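Local coordinates for trwC protein (Escherichia coli, PDB 1OMH) that recognises and processes the plasmid's origin-of-transfer DNA as a conjugative relaxase, probably cutting one strand to start bacterial conjugation, at residues K92-Q97 / F219-I224. Sequence-based numbering, arbitrary orientation.
With nucleotides of chain A.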
ATOM      1  N   LYS B  92       7.594  11.868   1.328  1.00 12.10           N
ATOM      2  CA  LYS B  92       7.667  12.666   0.101  1.00 12.96           C
ATOM      3  C   LYS B  92       9.095  12.903  -0.394  1.00 13.20           C
ATOM      4  O   LYS B  92       9.360  12.791  -1.587  1.00 14.45           O
ATOM      5  CB  LYS B  92       6.956  14.016   0.299  1.00  8.92           C
ATOM      6  CG  LYS B  92       6.894  14.881  -0.965  1.00 12.20           C
ATOM      7  CD  LYS B  92       6.066  14.222  -2.077  1.00 18.24           C
ATOM      8  CE  LYS B  92       4.602  14.035  -1.657  1.00 14.79           C
ATOM      9  NZ  LYS B  92       3.753  13.536  -2.772  1.00 16.55           N
ATOM     10  N   SER B  93      10.008  13.245   0.513  1.00 12.45           N
ATOM     11  CA  SER B  93      11.400  13.483   0.119  1.00 18.88           C
ATOM     12  C   SER B  93      11.974  12.263  -0.584  1.00 18.77           C
ATOM     13  O   SER B  93      12.767  12.387  -1.520  1.00 20.91           O
ATOM     14  CB  SER B  93      12.265  13.803   1.338  1.00 19.97           C
ATOM     15  OG  SER B  93      12.321  12.702   2.226  1.00 20.98           O
ATOM     16  N   VAL B  94      11.576  11.083  -0.127  1.00 17.79           N
ATOM     17  CA  VAL B  94      12.057   9.848  -0.720  1.00 15.50           C
ATOM     18  C   VAL B  94      11.505   9.709  -2.136  1.00 18.19           C
ATOM     19  O   VAL B  94      12.243   9.353  -3.063  1.00 15.80           O
ATOM     20  CB  VAL B  94      11.663   8.636   0.159  1.00 16.93           C
ATOM     21  CG1 VAL B  94      12.069   7.325  -0.518  1.00 12.85           C
ATOM     22  CG2 VAL B  94      12.354   8.757   1.515  1.00 17.17           C
ATOM     23  N   SER B  95      10.217   9.998  -2.315  1.00 14.37           N
ATOM     24  CA  SER B  95       9.623   9.920  -3.650  1.00 17.36           C
ATOM     25  C   SER B  95      10.332  10.912  -4.577  1.00 12.89           C
ATOM     26  O   SER B  95      10.589  10.607  -5.746  1.00 18.78           O
ATOM     27  CB  SER B  95       8.120  10.242  -3.606  1.00 16.16           C
ATOM     28  OG  SER B  95       7.395   9.244  -2.894  1.00 16.26           O
ATOM     29  N   LEU B  96      10.655  12.092  -4.051  1.00 14.09           N
ATOM     30  CA  LEU B  96      11.329  13.128  -4.840  1.00 20.26           C
ATOM     31  C   LEU B  96      12.721  12.713  -5.305  1.00 21.40           C
ATOM     32  O   LEU B  96      13.080  12.884  -6.474  1.00 21.35           O
ATOM     33  CB  LEU B  96      11.441  14.419  -4.026  1.00 17.91           C
ATOM     34  CG  LEU B  96      10.337  15.475  -4.139  1.00 25.31           C
ATOM     35  CD1 LEU B  96       8.978  14.841  -4.365  1.00 25.10           C
ATOM     36  CD2 LEU B  96      10.359  16.333  -2.889  1.00 19.74           C
ATOM     37  N   GLN B  97      13.505  12.169  -4.383  1.00 22.63           N
ATOM     38  CA  GLN B  97      14.860  11.743  -4.698  1.00 20.22           C
ATOM     39  C   GLN B  97      14.836  10.612  -5.717  1.00 21.30           C
ATOM     40  O   GLN B  97      15.657  10.565  -6.630  1.00 21.87           O
ATOM     41  CB  GLN B  97      15.587  11.279  -3.428  1.00 19.60           C
ATOM     42  CG  GLN B  97      17.101  11.130  -3.583  1.00 22.26           C
ATOM     43  CD  GLN B  97      17.808  12.471  -3.697  1.00 22.16           C
ATOM     44  OE1 GLN B  97      17.494  13.409  -2.970  1.00 22.95           O
ATOM     45  NE2 GLN B  97      18.780  12.560  -4.601  1.00 22.18           N
ATOM     46  N   PHE B 219      10.110   9.955   8.918  1.00 25.36           N
ATOM     47  CA  PHE B 219      11.342  10.623   8.525  1.00 22.82           C
ATOM     48  C   PHE B 219      11.301  11.071   7.069  1.00 22.49           C
ATOM     49  O   PHE B 219      10.456  10.639   6.289  1.00 16.36           O
ATOM     50  CB  PHE B 219      12.547   9.694   8.698  1.00 21.01           C
ATOM     51  CG  PHE B 219      12.584   8.559   7.713  1.00 21.76           C
ATOM     52  CD1 PHE B 219      11.998   7.339   8.021  1.00 18.59           C
ATOM     53  CD2 PHE B 219      13.191   8.718   6.469  1.00 21.52           C
ATOM     54  CE1 PHE B 219      12.009   6.290   7.113  1.00 19.32           C
ATOM     55  CE2 PHE B 219      13.208   7.672   5.545  1.00 22.61           C
ATOM     56  CZ  PHE B 219      12.616   6.450   5.868  1.00 18.60           C
ATOM     57  N   ASP B 220      12.235  11.950   6.725  1.00 22.77           N
ATOM     58  CA  ASP B 220      12.392  12.463   5.370  1.00 25.18           C
ATOM     59  C   ASP B 220      13.895  12.623   5.184  1.00 26.06           C
ATOM     60  O   ASP B 220      14.645  12.624   6.161  1.00 25.37           O
ATOM     61  CB  ASP B 220      11.699  13.819   5.214  1.00 25.35           C
ATOM     62  CG  ASP B 220      10.285  13.694   4.679  1.00 18.45           C
ATOM     63  OD1 ASP B 220      10.122  13.246   3.523  1.00 19.27           O
ATOM     64  OD2 ASP B 220       9.342  14.043   5.418  1.00 19.05           O
ATOM     65  N   LEU B 221      14.336  12.734   3.939  1.00 23.16           N
ATOM     66  CA  LEU B 221      15.750  12.919   3.668  1.00 21.90           C
ATOM     67  C   LEU B 221      16.129  14.294   4.216  1.00 27.58           C
ATOM     68  O   LEU B 221      15.476  15.290   3.915  1.00 24.55           O
ATOM     69  CB  LEU B 221      16.007  12.838   2.166  1.00 20.88           C
ATOM     70  CG  LEU B 221      15.545  11.520   1.535  1.00 20.52           C
ATOM     71  CD1 LEU B 221      15.861  11.526   0.046  1.00 24.41           C
ATOM     72  CD2 LEU B 221      16.237  10.352   2.221  1.00 23.75           C
ATOM     73  N   ALA B 222      17.190  14.341   5.018  1.00 22.22           N
ATOM     74  CA  ALA B 222      17.642  15.581   5.651  1.00 23.76           C
ATOM     75  C   ALA B 222      17.942  16.781   4.744  1.00 22.00           C
ATOM     76  O   ALA B 222      17.853  17.923   5.189  1.00 23.14           O
ATOM     77  CB  ALA B 222      18.861  15.291   6.530  1.00 27.91           C
ATOM     78  N   HIS B 223      18.284  16.546   3.483  1.00 23.42           N
ATOM     79  CA  HIS B 223      18.607  17.665   2.600  1.00 27.39           C
ATOM     80  C   HIS B 223      17.416  18.314   1.892  1.00 31.03           C
ATOM     81  O   HIS B 223      17.597  19.223   1.079  1.00 30.05           O
ATOM     82  CB  HIS B 223      19.652  17.240   1.565  1.00 27.75           C
ATOM     83  CG  HIS B 223      19.233  16.072   0.724  1.00 34.07           C
ATOM     84  ND1 HIS B 223      19.087  14.802   1.235  1.00 30.93           N
ATOM     85  CD2 HIS B 223      18.946  15.987  -0.596  1.00 30.56           C
ATOM     86  CE1 HIS B 223      18.731  13.980   0.261  1.00 33.82           C
ATOM     87  NE2 HIS B 223      18.640  14.673  -0.858  1.00 30.16           N
ATOM     88  N   ILE B 224      16.204  17.855   2.195  1.00 27.09           N
ATOM     89  CA  ILE B 224      15.007  18.423   1.580  1.00 22.69           C
ATOM     90  C   ILE B 224      14.118  18.933   2.710  1.00 24.68           C
ATOM     91  O   ILE B 224      13.692  18.156   3.565  1.00 24.56           O
ATOM     92  CB  ILE B 224      14.263  17.357   0.740  1.00 22.24           C
ATOM     93  CG1 ILE B 224      15.199  16.820  -0.348  1.00 22.37           C
ATOM     94  CG2 ILE B 224      13.017  17.960   0.105  1.00 24.70           C
ATOM     95  CD1 ILE B 224      14.596  15.733  -1.213  1.00 31.37           C
TER
ATOM     96  P    DT A  23       3.649  14.573   5.518  1.00 18.76           P
ATOM     97  OP1  DT A  23       5.119  14.621   5.319  1.00 19.10           O
ATOM     98  OP2  DT A  23       2.952  15.737   6.115  1.00 16.00           O
ATOM     99  O5'  DT A  23       2.940  14.166   4.141  1.00 19.18           O
ATOM    100  C5'  DT A  23       3.166  14.907   2.909  1.00 16.12           C
ATOM    101  C4'  DT A  23       3.247  13.945   1.740  1.00 14.25           C
ATOM    102  O4'  DT A  23       4.163  12.906   2.107  1.00 16.48           O
ATOM    103  C3'  DT A  23       1.954  13.258   1.257  1.00 13.45           C
ATOM    104  O3'  DT A  23       1.919  13.585  -0.142  1.00 17.78           O
ATOM    105  C2'  DT A  23       2.399  11.841   0.935  1.00 16.84           C
ATOM    106  C1'  DT A  23       3.743  11.664   1.613  1.00 17.40           C
ATOM    107  N1   DT A  23       3.966  10.648   2.658  1.00 18.45           N
ATOM    108  C2   DT A  23       3.629   9.340   2.412  1.00 16.34           C
ATOM    109  O2   DT A  23       3.006   8.989   1.427  1.00 16.58           O
ATOM    110  N3   DT A  23       4.060   8.453   3.369  1.00 17.20           N
ATOM    111  C4   DT A  23       4.756   8.747   4.529  1.00 17.33           C
ATOM    112  O4   DT A  23       5.114   7.836   5.272  1.00 17.88           O
ATOM    113  C5   DT A  23       5.009  10.155   4.754  1.00 16.54           C
ATOM    114  C7   DT A  23       5.728  10.587   5.994  1.00 14.17           C
ATOM    115  C6   DT A  23       4.591  11.020   3.830  1.00 16.71           C
ATOM    116  P    DC A  24       0.555  13.927  -0.923  1.00 16.78           P
ATOM    117  OP1  DC A  24       0.940  13.682  -2.337  1.00 17.01           O
ATOM    118  OP2  DC A  24       0.100  15.278  -0.503  1.00 14.02           O
ATOM    119  O5'  DC A  24      -0.536  12.856  -0.468  1.00 15.97           O
ATOM    120  C5'  DC A  24      -0.606  11.529  -1.016  1.00 15.52           C
ATOM    121  C4'  DC A  24      -1.661  10.749  -0.268  1.00 16.87           C
ATOM    122  O4'  DC A  24      -1.431  10.951   1.142  1.00 17.53           O
ATOM    123  C3'  DC A  24      -3.100  11.206  -0.538  1.00 14.53           C
ATOM    124  O3'  DC A  24      -3.694  10.060  -1.186  1.00 21.95           O
ATOM    125  C2'  DC A  24      -3.778  11.077   0.817  1.00 13.22           C
ATOM    126  C1'  DC A  24      -2.660  11.020   1.832  1.00 16.24           C
ATOM    127  N1   DC A  24      -2.573  12.033   2.895  1.00 19.81           N
ATOM    128  C2   DC A  24      -3.455  11.923   3.973  1.00 21.21           C
ATOM    129  O2   DC A  24      -4.331  11.055   3.933  1.00 23.38           O
ATOM    130  N3   DC A  24      -3.324  12.760   5.026  1.00 20.20           N
ATOM    131  C4   DC A  24      -2.365  13.688   5.021  1.00 23.35           C
ATOM    132  N4   DC A  24      -2.248  14.473   6.094  1.00 24.43           N
ATOM    133  C5   DC A  24      -1.478  13.850   3.915  1.00 21.35           C
ATOM    134  C6   DC A  24      -1.624  13.016   2.878  1.00 17.74           C
TER
HETATM  135  O   HOH W   1       7.039  13.311   3.694  1.00 15.64           O
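Leu221 packs against the helix through CD1, which lies 3.5 Å from CB of Gln97, the two side chains crossing at about a right angle. Val94 adds to Leu221, its CG2 reaching CG of that residue and, obliquely, the ring of Phe219, while CD1 of Ile224 rests on CB and the carbonyl of Ser93. Leu204 of helix 189-206 and Ile229 of helix 226-230 extend the apolar layer.

Polar contacts border it. With chi1 at 64°, the hydroxyl of Ser93 sits between its own backbone N and carbonyl carbon, facing the strand: OG accepts the backbone N-H of Leu221 at 2.6 Å and donates to the anti lone pair of OD1 of Asp220. That same oxygen takes the N-H of Ser93 at 3.0 Å nearly along its C-O axis, so two donors of one residue grip it in the first turn of the helix. An alanine in place of Asp220 would probably leave the N-H and hydroxyl of Ser93 without their shared acceptor. The type I turn from Leu221 to Ile224 brings His223 to the helix, where NE2 donates to OE1 of Gln97 at 2.7 Å from above the amide plane.

On the DNA side, a water joins N of Lys92 and OD2 of Asp220 to OP1 of DT23 of chain A. NZ of Lys92 meets OP1 of DC24 of chain A at 2.9 Å and is also held by Gln159 and Pro158. The contact thus ties the helix start in the relaxase domain to the DNA backbone, and the lysine would probably offset phosphate charge there.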